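Side-chain contacts in cellulase (Soil metagenome, PDB 5I2U), which probably hydrolyses the beta-1,4-glucosidic bonds of cellulose, as a halotolerant glycoside hydrolase of family 5 built on a TIM barrel: residues I42-S47 against E238-G243; E159-P164 against E170-Y175. One frame throughout, in Å; residues are numbered along the deposited sequence.

Contact 1. Residues I42-S47 against E238-G243; sequences IGTQLS and EAIAKG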
loop_
_atom_site.group_PDB
_atom_site.type_symbol
_atom_site.label_atom_id
_atom_site.label_comp_id
_atom_site.label_asym_id
_atom_site.label_seq_id
_atom_site.Cartn_x
_atom_site.Cartn_y
_atom_site.Cartn_z
ATOM N N ILE A 42 -10.172 14.034 -5.853
ATOM C CA ILE A 42 -11.312 14.866 -6.212
ATOM C C ILE A 42 -12.558 14.061 -5.924
ATOM O O ILE A 42 -12.760 13.017 -6.532
ATOM C CB ILE A 42 -11.290 15.274 -7.693
ATOM C CG1 ILE A 42 -9.857 15.538 -8.150
ATOM C CG2 ILE A 42 -12.189 16.495 -7.895
ATOM C CD1 ILE A 42 -9.725 15.709 -9.647
ATOM N N GLY A 43 -13.398 14.559 -5.018
ATOM C CA GLY A 43 -14.479 13.768 -4.445
ATOM C C GLY A 43 -13.840 12.518 -3.863
ATOM O O GLY A 43 -13.041 12.600 -2.921
ATOM N N THR A 44 -14.125 11.374 -4.474
ATOM C CA THR A 44 -13.550 10.094 -4.047
ATOM C C THR A 44 -12.400 9.612 -4.939
ATOM O O THR A 44 -11.716 8.659 -4.588
ATOM C CB THR A 44 -14.634 9.000 -4.047
ATOM O OG1 THR A 44 -15.101 8.792 -5.391
ATOM C CG2 THR A 44 -15.789 9.397 -3.121
ATOM N N GLN A 45 -12.187 10.260 -6.080
ATOM C CA GLN A 45 -11.383 9.685 -7.137
ATOM C C GLN A 45 -9.951 10.183 -7.074
ATOM O O GLN A 45 -9.695 11.384 -7.193
ATOM C CB GLN A 45 -11.997 10.018 -8.509
ATOM C CG GLN A 45 -11.279 9.414 -9.711
ATOM C CD GLN A 45 -11.169 7.901 -9.617
ATOM O OE1 GLN A 45 -12.167 7.217 -9.347
ATOM N NE2 GLN A 45 -9.959 7.367 -9.829
ATOM N N LEU A 46 -9.013 9.251 -6.904
ATOM C CA LEU A 46 -7.584 9.552 -7.026
ATOM C C LEU A 46 -7.348 10.027 -8.445
ATOM O O LEU A 46 -7.791 9.374 -9.381
ATOM C CB LEU A 46 -6.750 8.305 -6.748
ATOM C CG LEU A 46 -5.234 8.451 -6.900
ATOM C CD1 LEU A 46 -4.664 9.378 -5.830
ATOM C CD2 LEU A 46 -4.577 7.088 -6.838
ATOM N N SER A 47 -6.682 11.173 -8.602
ATOM C CA SER A 47 -6.554 11.838 -9.918
ATOM C C SER A 47 -5.148 12.404 -10.137
ATOM O O SER A 47 -4.392 12.560 -9.176
ATOM C CB SER A 47 -7.611 12.956 -10.049
ATOM O OG SER A 47 -8.889 12.563 -9.516
ATOM N N GLU A 238 -20.655 1.213 -0.306
ATOM C CA GLU A 238 -21.455 2.066 0.590
ATOM C C GLU A 238 -20.694 3.264 1.160
ATOM O O GLU A 238 -21.274 4.345 1.312
ATOM C CB GLU A 238 -21.994 1.243 1.756
ATOM N N ALA A 239 -19.417 3.058 1.500
ATOM C CA ALA A 239 -18.566 4.140 2.001
ATOM C C ALA A 239 -18.231 5.136 0.892
ATOM O O ALA A 239 -18.327 6.352 1.094
ATOM C CB ALA A 239 -17.298 3.583 2.622
ATOM N N ILE A 240 -17.869 4.618 -0.280
ATOM C CA ILE A 240 -17.618 5.459 -1.463
ATOM C C ILE A 240 -18.821 6.357 -1.796
ATOM O O ILE A 240 -18.639 7.533 -2.132
ATOM C CB ILE A 240 -17.250 4.617 -2.714
ATOM C CG1 ILE A 240 -15.906 3.894 -2.516
ATOM C CG2 ILE A 240 -17.174 5.492 -3.965
ATOM C CD1 ILE A 240 -15.728 2.663 -3.380
ATOM N N ALA A 241 -20.029 5.786 -1.716
ATOM C CA ALA A 241 -21.293 6.525 -1.927
ATOM C C ALA A 241 -21.480 7.670 -0.919
ATOM O O ALA A 241 -21.920 8.760 -1.288
ATOM C CB ALA A 241 -22.481 5.574 -1.868
ATOM N N LYS A 242 -21.100 7.432 0.336
ATOM C CA LYS A 242 -21.084 8.490 1.355
ATOM C C LYS A 242 -19.847 9.418 1.292
ATOM O O LYS A 242 -19.560 10.125 2.260
ATOM C CB LYS A 242 -21.228 7.874 2.750
ATOM C CG LYS A 242 -22.542 7.145 2.960
ATOM C CD LYS A 242 -22.607 6.534 4.349
ATOM C CE LYS A 242 -23.962 5.904 4.619
ATOM N NZ LYS A 242 -24.060 5.453 6.035
ATOM N N GLY A 243 -19.127 9.428 0.167
ATOM C CA GLY A 243 -17.998 10.347 -0.037
ATOM C C GLY A 243 -16.655 9.968 0.591
ATOM O O GLY A 243 -15.830 10.842 0.835
#
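The turn of the N-terminal beta hairpin meets the C-terminal end of helix 230-241 here, with Thr44 at the turn pressed against Ile240 and Gly243. The Thr44 methyl CG2 does most of the touching: it lies 3.5 Å from Ile240 O and 3.9 Å from Gly243 C, and so packs on backbone atoms of the helix terminus. With chi1 at 64°, OG1 is set between the backbone N and the carbonyl carbon, while CG2 lies anti to that carbon and extends over the helix end. OG1 comes alongside only a methyl, Ile240 CG2, at 4.1 Å, the two side chains crossing at about a right angle. No hydrogen bond joins the segments. Ile240 O already accepts from Gly243 N, part of a Schellman motif in which Gly243, with positive phi, is the C-prime residue. On the hairpin side, a type II' turn from Ile42 to Gln45 presents Thr44. This hairpin precedes the first barrel strand and lies at the end of the TIM barrel where strand 246-252 begins, Leu46 touching Phe247 there. Gln45 O is gripped from opposite faces of its plane by Ile42 N and Ser47 OG, the hydroxyl standing 2.7 Å away and well above that plane. Gln45 NE2 turns to Leu46 O at 3.0 Å, meeting an in-plane lone pair of the carbonyl.

Contact 2. Residues E159-P164 against E170-Y175; sequences EIWNEP and EEVKTY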
loop_
_atom_site.group_PDB
_atom_site.type_symbol
_atom_site.label_atom_id
_atom_site.label_comp_id
_atom_site.label_asym_id
_atom_site.label_seq_id
_atom_site.Cartn_x
_atom_site.Cartn_y
_atom_site.Cartn_z
ATOM N N GLU A 159 1.471 6.118 4.075
ATOM C CA GLU A 159 0.441 5.265 4.640
ATOM C C GLU A 159 0.712 5.145 6.132
ATOM O O GLU A 159 1.625 4.447 6.562
ATOM C CB GLU A 159 0.422 3.909 3.968
ATOM C CG GLU A 159 -0.739 3.048 4.434
ATOM C CD GLU A 159 -0.763 1.687 3.793
ATOM O OE1 GLU A 159 0.077 1.441 2.905
ATOM O OE2 GLU A 159 -1.633 0.870 4.177
ATOM N N ILE A 160 -0.108 5.822 6.915
ATOM C CA ILE A 160 0.270 6.183 8.279
ATOM C C ILE A 160 0.075 5.091 9.337
ATOM O O ILE A 160 0.654 5.174 10.419
ATOM C CB ILE A 160 -0.390 7.521 8.718
ATOM C CG1 ILE A 160 -1.917 7.435 8.779
ATOM C CG2 ILE A 160 0.023 8.627 7.763
ATOM C CD1 ILE A 160 -2.542 8.614 9.481
ATOM N N TRP A 161 -0.725 4.074 9.030
ATOM C CA TRP A 161 -0.953 2.982 9.970
ATOM C C TRP A 161 -1.518 1.794 9.207
ATOM O O TRP A 161 -2.726 1.751 8.914
ATOM C CB TRP A 161 -1.916 3.432 11.073
ATOM C CG TRP A 161 -2.085 2.478 12.205
ATOM C CD1 TRP A 161 -1.643 1.184 12.285
ATOM C CD2 TRP A 161 -2.783 2.736 13.420
ATOM N NE1 TRP A 161 -2.020 0.626 13.474
ATOM C CE2 TRP A 161 -2.722 1.554 14.197
ATOM C CE3 TRP A 161 -3.459 3.850 13.930
ATOM C CZ2 TRP A 161 -3.298 1.458 15.472
ATOM C CZ3 TRP A 161 -4.043 3.756 15.196
ATOM C CH2 TRP A 161 -3.958 2.564 15.951
ATOM N N ASN A 162 -0.637 0.840 8.892
ATOM C CA ASN A 162 -0.978 -0.295 8.030
ATOM C C ASN A 162 -2.343 -0.913 8.325
ATOM O O ASN A 162 -3.264 -0.807 7.524
ATOM C CB ASN A 162 0.099 -1.368 8.132
ATOM C CG ASN A 162 -0.317 -2.691 7.489
ATOM O OD1 ASN A 162 -0.874 -2.709 6.397
ATOM N ND2 ASN A 162 -0.076 -3.779 8.174
ATOM N N GLU A 163 -2.456 -1.550 9.483
ATOM C CA GLU A 163 -3.634 -2.322 9.820
ATOM C C GLU A 163 -3.889 -2.196 11.309
ATOM O O GLU A 163 -3.414 -3.014 12.094
ATOM C CB GLU A 163 -3.443 -3.796 9.428
ATOM C CG GLU A 163 -3.798 -4.116 7.988
ATOM C CD GLU A 163 -3.716 -5.597 7.661
ATOM O OE1 GLU A 163 -3.246 -6.404 8.475
ATOM O OE2 GLU A 163 -4.110 -5.961 6.546
ATOM N N PRO A 164 -4.622 -1.145 11.708
ATOM C CA PRO A 164 -5.128 -1.125 13.065
ATOM C C PRO A 164 -6.054 -2.335 13.253
ATOM O O PRO A 164 -6.894 -2.594 12.382
ATOM C CB PRO A 164 -5.908 0.193 13.150
ATOM C CG PRO A 164 -5.577 0.972 11.922
ATOM C CD PRO A 164 -5.071 0.004 10.905
ATOM N N GLU A 170 -12.661 6.038 16.586
ATOM C CA GLU A 170 -12.325 7.325 17.223
ATOM C C GLU A 170 -10.842 7.430 17.611
ATOM O O GLU A 170 -10.213 8.466 17.394
ATOM C CB GLU A 170 -13.208 7.586 18.458
ATOM N N GLU A 171 -10.293 6.362 18.185
ATOM C CA GLU A 171 -8.881 6.339 18.599
ATOM C C GLU A 171 -7.913 6.379 17.394
ATOM O O GLU A 171 -6.822 6.972 17.475
ATOM C CB GLU A 171 -8.612 5.102 19.451
ATOM C CG GLU A 171 -7.265 5.097 20.157
ATOM C CD GLU A 171 -7.088 3.918 21.101
ATOM O OE1 GLU A 171 -8.043 3.127 21.298
ATOM O OE2 GLU A 171 -5.977 3.769 21.652
ATOM N N VAL A 172 -8.329 5.750 16.294
ATOM C CA VAL A 172 -7.544 5.725 15.072
ATOM C C VAL A 172 -7.668 7.059 14.327
ATOM O O VAL A 172 -6.711 7.516 13.703
ATOM C CB VAL A 172 -7.948 4.535 14.154
ATOM C CG1 VAL A 172 -7.117 4.530 12.868
ATOM C CG2 VAL A 172 -7.777 3.208 14.891
ATOM N N LYS A 173 -8.846 7.669 14.382
ATOM C CA LYS A 173 -9.061 9.008 13.804
ATOM C C LYS A 173 -8.205 10.071 14.490
ATOM O O LYS A 173 -7.705 10.967 13.827
ATOM C CB LYS A 173 -10.541 9.405 13.897
ATOM C CG LYS A 173 -10.943 10.663 13.130
ATOM C CD LYS A 173 -12.322 11.130 13.569
ATOM C CE LYS A 173 -12.821 12.310 12.759
ATOM N NZ LYS A 173 -13.733 13.174 13.560
ATOM N N THR A 174 -8.069 9.982 15.813
ATOM C CA THR A 174 -7.264 10.934 16.585
ATOM C C THR A 174 -5.800 10.813 16.200
ATOM O O THR A 174 -5.163 11.806 15.873
ATOM C CB THR A 174 -7.421 10.703 18.100
ATOM O OG1 THR A 174 -8.819 10.678 18.444
ATOM C CG2 THR A 174 -6.716 11.808 18.906
ATOM N N TYR A 175 -5.286 9.586 16.230
ATOM C CA TYR A 175 -3.944 9.271 15.739
ATOM C C TYR A 175 -3.715 9.857 14.355
ATOM O O TYR A 175 -2.678 10.474 14.082
ATOM C CB TYR A 175 -3.775 7.745 15.700
ATOM C CG TYR A 175 -2.553 7.173 14.985
ATOM C CD1 TYR A 175 -2.470 7.152 13.583
ATOM C CD2 TYR A 175 -1.514 6.597 15.705
ATOM C CE1 TYR A 175 -1.377 6.605 12.927
ATOM C CE2 TYR A 175 -0.410 6.042 15.053
ATOM C CZ TYR A 175 -0.348 6.041 13.663
ATOM O OH TYR A 175 0.740 5.493 13.009
#
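Val172 turns its two methyls toward the loop and touches both Trp161 and Pro164, crossing the proline at about a right angle. CG2 touches Trp161 CZ3 at 3.8 Å and Pro164 CB at 4.0 Å, while CG1 reaches Pro164 CG and the CE3 corner of the indole. Pro164 CG in turn sits over the centre of one face of the Trp161 ring, 3.6 Å above it. One helical turn on, Tyr175 has CG anti to the backbone N (chi1 169°), which carries its ring out from the helix and over the loop. Trp161 CE3 stands 3.4 Å above the centre of one face of that ring; the two ring planes meet obliquely at 46°. Ile160 CD1 packs against Tyr175 CE1, and the hydroxyl goes past it to the backbone: Tyr175 OH donates to Ile160 O over 2.6 Å, the carbonyl lying near the tyrosine plane. A phenylalanine in place of Tyr175 would probably keep the ring packing but leave this buried carbonyl without its hydroxyl donor. The loop carries the Asn-Glu-Pro sequence that in family 5 relatives holds the acid/base glutamate. Strand 156-159, this loop and helix 169-186 form the first half of a beta-alpha-beta crossover to strand 192-194; Phe129 of strand 124-130 touches Tyr175, and Pro197 of helix 197-200 touches Val172.

Contact 1 lies on the surface and contact 2 is buried, their centres 19 Å apart and their nearest atoms about 12 Å apart, so they do not touch. They share no helix or strand: contact 1 sets the N-terminal hairpin against helix 230-241, far along the chain, whereas contact 2 joins a barrel loop to the helix that follows it, and is nested within the loop that contact 1 closes. The chemistry follows the place. At the surface a single threonine rests on a helix terminus by van der Waals contact, burying 120 Å²; inside, aromatic and aliphatic side chains interlock over 293 Å² and a tyrosine hydroxyl satisfies a backbone carbonyl.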